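Local coordinates for hypothetical protein PG0816 (Porphyromonas gingivalis, PDB 2APL) that is of unknown function but belongs to the DUF1896 family and folds as an all-helical single chain, at residues F112-L117 with Y131-G136; F72-T77 with I101-K106. All coordinates share one frame; numbering follows the deposited sequence.

How the contacts relate
Following the chain from the N terminus, helices 3-23, 31-51 and 55-67 come first, and the loop after them leads into 72-77, the start of helix 74-85. Contact 2 closes the first loop when the end of helix 94-103 returns to that start. Helix 106-112 follows, and contact 1 closes a second, shorter loop between its C-terminal exit and helix 126-143. The two are in series, neither nesting nor crossing, with centres about 10 Å apart. They also touch: Phe112 packs on Arg74, Leu134 on Thr77, and Leu117 on both Phe72 and Arg74, which ties the last four helices of the chain together.

Contact 1. Residues F112-L117 with Y131-G136; sequences FAKYDL and YTELTG
Glu133 reaches out from helix 126-143 with both carboxylate oxygens engaged by the turn that follows helix 106-112. OE2 takes the ammonium of Lys114 on its syn lone pair, a salt bridge in which Lys114 NZ is 2.6 Å from Glu133 OE2. The other oxygen accepts from the Tyr115 hydroxyl, Tyr115 OH to Glu133 OE1 2.7 Å, met nearly along the C-O axis and close to the plane of the ring, whereas the carboxylate itself stands 81° to that ring. Two donors on separate oxygens should restrain rotation of the carboxylate, and the nearby lysine probably favours its ionised form. Glu133 spans the gap because its chain runs extended, with CG anti to the backbone N (chi1 -170°). The donors sit on a type I beta turn, Phe112 to Tyr115, closed by Tyr115 N to Phe112 O at 3.0 Å, at the start of the long connection from helix 106-112 to helix 126-143 in this all-helical fold. Beside the polar pairs the contact turns apolar: Leu134 lays CD2 over one face of the Phe112 ring, 4.1 Å from its centroid, while Leu134 CD1 meets Phe112 CZ at 3.7 Å. Val111 touches both Glu133 and Leu134.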
ATOM      1  N   PHE A 112      -0.610  11.861  -8.502  1.00 35.36           N
ATOM      2  CA  PHE A 112      -0.846  10.411  -8.529  1.00 35.50           C
ATOM      3  C   PHE A 112      -2.016  10.034  -9.511  1.00 36.18           C
ATOM      4  O   PHE A 112      -2.004   8.963 -10.164  1.00 34.92           O
ATOM      5  CB  PHE A 112      -1.192   9.893  -7.111  1.00 34.81           C
ATOM      6  CG  PHE A 112      -0.021   9.669  -6.198  1.00 34.84           C
ATOM      7  CD1 PHE A 112       0.881   8.642  -6.435  1.00 33.88           C
ATOM      8  CD2 PHE A 112       0.112  10.408  -5.023  1.00 31.02           C
ATOM      9  CE1 PHE A 112       1.931   8.349  -5.512  1.00 31.72           C
ATOM     10  CE2 PHE A 112       1.142  10.138  -4.129  1.00 33.42           C
ATOM     11  CZ  PHE A 112       2.058   9.104  -4.377  1.00 31.72           C
ATOM     12  N   ALA A 113      -3.020  10.921  -9.598  1.00 36.61           N
ATOM     13  CA  ALA A 113      -4.249  10.640 -10.356  1.00 38.01           C
ATOM     14  C   ALA A 113      -4.050  10.508 -11.874  1.00 38.97           C
ATOM     15  O   ALA A 113      -4.915   9.949 -12.575  1.00 38.19           O
ATOM     16  CB  ALA A 113      -5.317  11.696 -10.060  1.00 38.84           C
ATOM     17  N   LYS A 114      -2.920  11.032 -12.365  1.00 38.32           N
ATOM     18  CA  LYS A 114      -2.568  10.964 -13.777  1.00 38.79           C
ATOM     19  C   LYS A 114      -2.064   9.584 -14.169  1.00 39.39           C
ATOM     20  O   LYS A 114      -1.966   9.300 -15.337  1.00 38.06           O
ATOM     21  CB  LYS A 114      -1.503  11.995 -14.131  1.00 38.05           C
ATOM     22  CG  LYS A 114      -2.020  13.429 -14.049  1.00 38.07           C
ATOM     23  CD  LYS A 114      -1.143  14.413 -14.812  1.00 38.10           C
ATOM     24  CE  LYS A 114       0.228  14.582 -14.171  1.00 35.99           C
ATOM     25  NZ  LYS A 114       0.967  15.677 -14.849  1.00 29.93           N
ATOM     26  N   TYR A 115      -1.737   8.743 -13.184  1.00 39.84           N
ATOM     27  CA  TYR A 115      -1.163   7.404 -13.451  1.00 40.04           C
ATOM     28  C   TYR A 115      -2.112   6.275 -13.107  1.00 40.91           C
ATOM     29  O   TYR A 115      -2.981   6.407 -12.249  1.00 41.45           O
ATOM     30  CB  TYR A 115       0.160   7.248 -12.686  1.00 40.20           C
ATOM     31  CG  TYR A 115       1.176   8.292 -13.049  1.00 40.87           C
ATOM     32  CD1 TYR A 115       2.092   8.049 -14.079  1.00 40.98           C
ATOM     33  CD2 TYR A 115       1.224   9.542 -12.387  1.00 40.02           C
ATOM     34  CE1 TYR A 115       3.047   9.008 -14.453  1.00 39.92           C
ATOM     35  CE2 TYR A 115       2.173  10.524 -12.763  1.00 39.68           C
ATOM     36  CZ  TYR A 115       3.079  10.240 -13.795  1.00 40.79           C
ATOM     37  OH  TYR A 115       4.028  11.162 -14.188  1.00 39.45           O
ATOM     38  N   ASP A 116      -1.950   5.160 -13.829  1.00 41.50           N
ATOM     39  CA  ASP A 116      -2.664   3.948 -13.591  1.00 41.46           C
ATOM     40  C   ASP A 116      -1.813   3.090 -12.647  1.00 40.50           C
ATOM     41  O   ASP A 116      -0.900   2.363 -13.071  1.00 40.73           O
ATOM     42  CB  ASP A 116      -2.953   3.235 -14.946  1.00 43.00           C
ATOM     43  CG  ASP A 116      -3.931   2.075 -14.806  1.00 44.57           C
ATOM     44  OD1 ASP A 116      -4.572   1.911 -13.726  1.00 45.74           O
ATOM     45  OD2 ASP A 116      -4.056   1.311 -15.798  1.00 47.86           O
ATOM     46  N   LEU A 117      -2.110   3.194 -11.357  1.00 38.87           N
ATOM     47  CA  LEU A 117      -1.266   2.567 -10.322  1.00 37.30           C
ATOM     48  C   LEU A 117      -1.515   1.065 -10.108  1.00 37.02           C
ATOM     49  O   LEU A 117      -1.891   0.604  -9.012  1.00 36.64           O
ATOM     50  CB  LEU A 117      -1.333   3.369  -9.013  1.00 36.46           C
ATOM     51  CG  LEU A 117      -1.078   4.866  -9.179  1.00 33.91           C
ATOM     52  CD1 LEU A 117      -1.350   5.636  -7.834  1.00 32.46           C
ATOM     53  CD2 LEU A 117       0.335   5.190  -9.765  1.00 31.07           C
ATOM     54  N   TYR A 131       7.821   9.492  -9.861  1.00 37.43           N
ATOM     55  CA  TYR A 131       8.773   9.830  -8.805  1.00 38.06           C
ATOM     56  C   TYR A 131       9.390  11.233  -8.953  1.00 38.49           C
ATOM     57  O   TYR A 131       9.546  11.975  -7.950  1.00 37.88           O
ATOM     58  CB  TYR A 131       9.872   8.781  -8.789  1.00 38.66           C
ATOM     59  CG  TYR A 131      10.883   8.895  -7.674  1.00 39.79           C
ATOM     60  CD1 TYR A 131      10.780   8.098  -6.534  1.00 41.37           C
ATOM     61  CD2 TYR A 131      11.965   9.763  -7.780  1.00 40.51           C
ATOM     62  CE1 TYR A 131      11.730   8.182  -5.503  1.00 41.26           C
ATOM     63  CE2 TYR A 131      12.893   9.872  -6.774  1.00 40.94           C
ATOM     64  CZ  TYR A 131      12.790   9.073  -5.648  1.00 40.97           C
ATOM     65  OH  TYR A 131      13.738   9.184  -4.654  1.00 40.28           O
ATOM     66  N   THR A 132       9.775  11.557 -10.194  1.00 37.62           N
ATOM     67  CA  THR A 132      10.334  12.844 -10.513  1.00 39.06           C
ATOM     68  C   THR A 132       9.253  13.890 -10.323  1.00 38.70           C
ATOM     69  O   THR A 132       9.513  14.980  -9.786  1.00 38.82           O
ATOM     70  CB  THR A 132      10.840  12.844 -11.968  1.00 38.92           C
ATOM     71  OG1 THR A 132      11.884  11.866 -12.073  1.00 41.12           O
ATOM     72  CG2 THR A 132      11.333  14.223 -12.412  1.00 40.17           C
ATOM     73  N   GLU A 133       8.020  13.554 -10.717  1.00 38.33           N
ATOM     74  CA  GLU A 133       6.978  14.575 -10.656  1.00 38.26           C
ATOM     75  C   GLU A 133       6.671  14.874  -9.179  1.00 36.97           C
ATOM     76  O   GLU A 133       6.482  16.039  -8.800  1.00 35.52           O
ATOM     77  CB  GLU A 133       5.753  14.139 -11.459  1.00 38.95           C
ATOM     78  CG  GLU A 133       4.740  15.178 -11.665  1.00 38.75           C
ATOM     79  CD  GLU A 133       3.717  14.831 -12.749  1.00 41.89           C
ATOM     80  OE1 GLU A 133       3.686  13.681 -13.285  1.00 39.50           O
ATOM     81  OE2 GLU A 133       2.943  15.758 -13.091  1.00 43.29           O
ATOM     82  N   LEU A 134       6.584  13.824  -8.357  1.00 35.24           N
ATOM     83  CA  LEU A 134       6.371  13.997  -6.899  1.00 35.69           C
ATOM     84  C   LEU A 134       7.488  14.809  -6.206  1.00 35.60           C
ATOM     85  O   LEU A 134       7.210  15.686  -5.367  1.00 36.64           O
ATOM     86  CB  LEU A 134       6.217  12.626  -6.212  1.00 34.69           C
ATOM     87  CG  LEU A 134       4.916  11.854  -6.509  1.00 35.51           C
ATOM     88  CD1 LEU A 134       5.106  10.366  -5.984  1.00 35.63           C
ATOM     89  CD2 LEU A 134       3.632  12.530  -5.945  1.00 33.82           C
ATOM     90  N   THR A 135       8.741  14.526  -6.570  1.00 36.19           N
ATOM     91  CA  THR A 135       9.899  15.264  -6.065  1.00 36.24           C
ATOM     92  C   THR A 135       9.747  16.772  -6.382  1.00 37.16           C
ATOM     93  O   THR A 135       9.857  17.623  -5.475  1.00 36.60           O
ATOM     94  CB  THR A 135      11.218  14.662  -6.632  1.00 37.01           C
ATOM     95  OG1 THR A 135      11.288  13.245  -6.318  1.00 39.50           O
ATOM     96  CG2 THR A 135      12.453  15.398  -6.086  1.00 37.82           C
ATOM     97  N   GLY A 136       9.423  17.080  -7.646  1.00 36.32           N
ATOM     98  CA  GLY A 136       9.207  18.443  -8.088  1.00 36.49           C
ATOM     99  C   GLY A 136       8.093  19.188  -7.383  1.00 36.32           C
ATOM    100  O   GLY A 136       8.218  20.387  -7.070  1.00 36.90           O
TER

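Contact 2. Residues F72-T77 with I101-K106; sequences FSRYDT and ILLKNK
Van der Waals contact carries this junction, and Leu103 supplies it, with one methyl for each of two neighbouring residues. Leu103 CD1 is 3.5 Å from CB of Arg74, at the root of that side chain, and the same methyl lies over the centre of the guanidinium, 3.8 Å above its plane. Arg74 folds round it: the chain bends at chi3 (-59°), bringing the flat group back over the methyl that already touches CB. On the other branch, Leu103 CD2 lies 4.2 Å from Tyr75 N and 4.3 Å from Tyr75 CB, while the Tyr75 ring leads off toward Glu96, Ala99 and Pro100. Phe112 of helix 106-112 also packs on Leu103.

No hydrogen bond crosses between the segments; the polar bonds serve the ends of the helices instead. Ser73 OG accepts from Asp76 N at 3.0 Å, nearly straight at 172°, and Ser73 O accepts from both N and OG1 of Thr77. Asn105 OD1 caps Ile108 N in the helix that follows. Both are N-caps, Ser73 for helix 74-85 and Asn105 for helix 106-112, an arrangement found in this all-helical fold, where a leucine at the C-terminal end of one helix packs on the N-capped first turn of another.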
ATOM      1  N   PHE A  72       1.059  -1.614  -5.185  1.00 32.94           N
ATOM      2  CA  PHE A  72       1.557  -0.245  -5.268  1.00 35.45           C
ATOM      3  C   PHE A  72       0.953   0.624  -4.159  1.00 34.86           C
ATOM      4  O   PHE A  72      -0.280   0.652  -3.951  1.00 34.15           O
ATOM      5  CB  PHE A  72       1.384   0.420  -6.663  1.00 34.71           C
ATOM      6  CG  PHE A  72       2.009   1.811  -6.740  1.00 37.25           C
ATOM      7  CD1 PHE A  72       3.355   1.962  -7.106  1.00 35.84           C
ATOM      8  CD2 PHE A  72       1.288   2.918  -6.338  1.00 32.99           C
ATOM      9  CE1 PHE A  72       3.953   3.230  -7.110  1.00 40.22           C
ATOM     10  CE2 PHE A  72       1.861   4.186  -6.310  1.00 36.95           C
ATOM     11  CZ  PHE A  72       3.190   4.358  -6.729  1.00 37.31           C
ATOM     12  N   SER A  73       1.849   1.296  -3.443  1.00 34.16           N
ATOM     13  CA  SER A  73       1.468   2.062  -2.277  1.00 34.39           C
ATOM     14  C   SER A  73       1.885   3.518  -2.496  1.00 34.17           C
ATOM     15  O   SER A  73       3.102   3.836  -2.554  1.00 34.74           O
ATOM     16  CB  SER A  73       2.133   1.489  -1.028  1.00 32.95           C
ATOM     17  OG  SER A  73       1.957   2.362   0.082  1.00 36.06           O
ATOM     18  N   ARG A  74       0.891   4.393  -2.585  1.00 33.58           N
ATOM     19  CA  ARG A  74       1.161   5.869  -2.569  1.00 36.21           C
ATOM     20  C   ARG A  74       1.900   6.304  -1.311  1.00 35.65           C
ATOM     21  O   ARG A  74       2.846   7.059  -1.407  1.00 36.47           O
ATOM     22  CB  ARG A  74      -0.121   6.670  -2.763  1.00 35.44           C
ATOM     23  CG  ARG A  74      -0.768   6.345  -4.144  1.00 36.48           C
ATOM     24  CD  ARG A  74      -2.076   7.100  -4.356  1.00 42.10           C
ATOM     25  NE  ARG A  74      -3.021   6.749  -3.290  1.00 45.87           N
ATOM     26  CZ  ARG A  74      -4.093   7.470  -2.946  1.00 49.77           C
ATOM     27  NH1 ARG A  74      -4.415   8.606  -3.609  1.00 51.15           N
ATOM     28  NH2 ARG A  74      -4.843   7.058  -1.933  1.00 50.18           N
ATOM     29  N   TYR A  75       1.460   5.805  -0.148  1.00 35.88           N
ATOM     30  CA  TYR A  75       2.135   6.086   1.118  1.00 35.45           C
ATOM     31  C   TYR A  75       3.614   5.747   1.072  1.00 35.03           C
ATOM     32  O   TYR A  75       4.441   6.624   1.350  1.00 35.80           O
ATOM     33  CB  TYR A  75       1.448   5.402   2.278  1.00 34.54           C
ATOM     34  CG  TYR A  75       2.244   5.447   3.572  1.00 35.80           C
ATOM     35  CD1 TYR A  75       2.150   6.554   4.425  1.00 34.13           C
ATOM     36  CD2 TYR A  75       3.129   4.405   3.919  1.00 33.65           C
ATOM     37  CE1 TYR A  75       2.925   6.630   5.612  1.00 33.36           C
ATOM     38  CE2 TYR A  75       3.885   4.452   5.119  1.00 33.15           C
ATOM     39  CZ  TYR A  75       3.755   5.550   5.950  1.00 36.12           C
ATOM     40  OH  TYR A  75       4.473   5.623   7.101  1.00 37.76           O
ATOM     41  N   ASP A  76       3.945   4.509   0.694  1.00 34.07           N
ATOM     42  CA  ASP A  76       5.338   4.078   0.565  1.00 34.95           C
ATOM     43  C   ASP A  76       6.133   4.942  -0.429  1.00 34.81           C
ATOM     44  O   ASP A  76       7.317   5.221  -0.211  1.00 34.89           O
ATOM     45  CB  ASP A  76       5.420   2.593   0.120  1.00 34.45           C
ATOM     46  CG  ASP A  76       5.082   1.586   1.256  1.00 36.73           C
ATOM     47  OD1 ASP A  76       4.861   1.999   2.424  1.00 34.87           O
ATOM     48  OD2 ASP A  76       5.031   0.350   0.960  1.00 38.79           O
ATOM     49  N   THR A  77       5.500   5.321  -1.543  1.00 34.90           N
ATOM     50  CA  THR A  77       6.158   6.117  -2.580  1.00 34.64           C
ATOM     51  C   THR A  77       6.552   7.530  -2.024  1.00 35.58           C
ATOM     52  O   THR A  77       7.687   8.020  -2.231  1.00 33.83           O
ATOM     53  CB  THR A  77       5.246   6.261  -3.825  1.00 34.80           C
ATOM     54  OG1 THR A  77       5.012   4.980  -4.373  1.00 37.96           O
ATOM     55  CG2 THR A  77       5.924   7.125  -4.943  1.00 33.77           C
ATOM     56  N   ILE A 101      -0.200  13.143   5.434  1.00 36.92           N
ATOM     57  CA  ILE A 101      -0.760  14.479   5.196  1.00 36.94           C
ATOM     58  C   ILE A 101      -0.630  14.885   3.746  1.00 36.38           C
ATOM     59  O   ILE A 101      -1.569  15.441   3.164  1.00 36.15           O
ATOM     60  CB  ILE A 101      -0.052  15.565   6.082  1.00 37.34           C
ATOM     61  CG1 ILE A 101      -0.270  15.305   7.564  1.00 40.65           C
ATOM     62  CG2 ILE A 101      -0.637  16.931   5.824  1.00 39.25           C
ATOM     63  CD1 ILE A 101       0.138  13.983   8.030  1.00 46.13           C
ATOM     64  N   LEU A 102       0.537  14.634   3.175  1.00 35.45           N
ATOM     65  CA  LEU A 102       0.767  14.837   1.734  1.00 36.62           C
ATOM     66  C   LEU A 102      -0.192  14.007   0.900  1.00 36.98           C
ATOM     67  O   LEU A 102      -0.670  14.476  -0.139  1.00 36.91           O
ATOM     68  CB  LEU A 102       2.200  14.499   1.350  1.00 35.86           C
ATOM     69  CG  LEU A 102       3.246  15.517   1.786  1.00 38.86           C
ATOM     70  CD1 LEU A 102       4.612  14.952   1.584  1.00 41.01           C
ATOM     71  CD2 LEU A 102       3.063  16.855   0.958  1.00 39.01           C
ATOM     72  N   LEU A 103      -0.493  12.777   1.357  1.00 36.89           N
ATOM     73  CA  LEU A 103      -1.481  11.929   0.662  1.00 38.62           C
ATOM     74  C   LEU A 103      -2.869  12.598   0.544  1.00 37.89           C
ATOM     75  O   LEU A 103      -3.588  12.356  -0.421  1.00 37.48           O
ATOM     76  CB  LEU A 103      -1.590  10.535   1.315  1.00 37.89           C
ATOM     77  CG  LEU A 103      -2.051   9.391   0.409  1.00 40.22           C
ATOM     78  CD1 LEU A 103      -1.388   9.412  -0.954  1.00 42.65           C
ATOM     79  CD2 LEU A 103      -1.829   8.013   1.177  1.00 40.71           C
ATOM     80  N   LYS A 104      -3.184  13.515   1.466  1.00 36.50           N
ATOM     81  CA  LYS A 104      -4.411  14.286   1.413  1.00 37.80           C
ATOM     82  C   LYS A 104      -4.280  15.651   0.716  1.00 36.73           C
ATOM     83  O   LYS A 104      -5.245  16.376   0.605  1.00 35.65           O
ATOM     84  CB  LYS A 104      -4.945  14.494   2.834  1.00 38.38           C
ATOM     85  CG  LYS A 104      -5.292  13.182   3.583  1.00 41.27           C
ATOM     86  CD  LYS A 104      -5.326  13.429   5.127  1.00 43.83           C
ATOM     87  CE  LYS A 104      -5.980  14.806   5.548  1.00 53.38           C
ATOM     88  NZ  LYS A 104      -5.089  15.981   5.968  1.00 56.82           N
ATOM     89  N   ASN A 105      -3.085  15.984   0.225  1.00 35.88           N
ATOM     90  CA  ASN A 105      -2.838  17.282  -0.348  1.00 36.08           C
ATOM     91  C   ASN A 105      -3.324  17.270  -1.797  1.00 35.02           C
ATOM     92  O   ASN A 105      -3.014  16.308  -2.568  1.00 33.71           O
ATOM     93  CB  ASN A 105      -1.326  17.560  -0.239  1.00 36.56           C
ATOM     94  CG  ASN A 105      -0.913  18.798  -0.959  1.00 37.20           C
ATOM     95  OD1 ASN A 105      -0.615  18.751  -2.145  1.00 37.24           O
ATOM     96  ND2 ASN A 105      -0.899  19.921  -0.257  1.00 34.72           N
ATOM     97  N   LYS A 106      -4.076  18.285  -2.182  1.00 34.98           N
ATOM     98  CA  LYS A 106      -4.610  18.325  -3.570  1.00 36.17           C
ATOM     99  C   LYS A 106      -3.510  18.366  -4.650  1.00 35.89           C
ATOM    100  O   LYS A 106      -3.615  17.673  -5.667  1.00 35.49           O
ATOM    101  CB  LYS A 106      -5.580  19.475  -3.772  1.00 37.95           C
ATOM    102  CG  LYS A 106      -6.907  19.327  -2.988  1.00 44.99           C
ATOM    103  CD  LYS A 106      -8.059  18.604  -3.759  1.00 53.49           C
ATOM    104  CE  LYS A 106      -8.106  17.065  -3.496  1.00 57.49           C
ATOM    105  NZ  LYS A 106      -8.371  16.223  -4.764  1.00 56.80           N
TER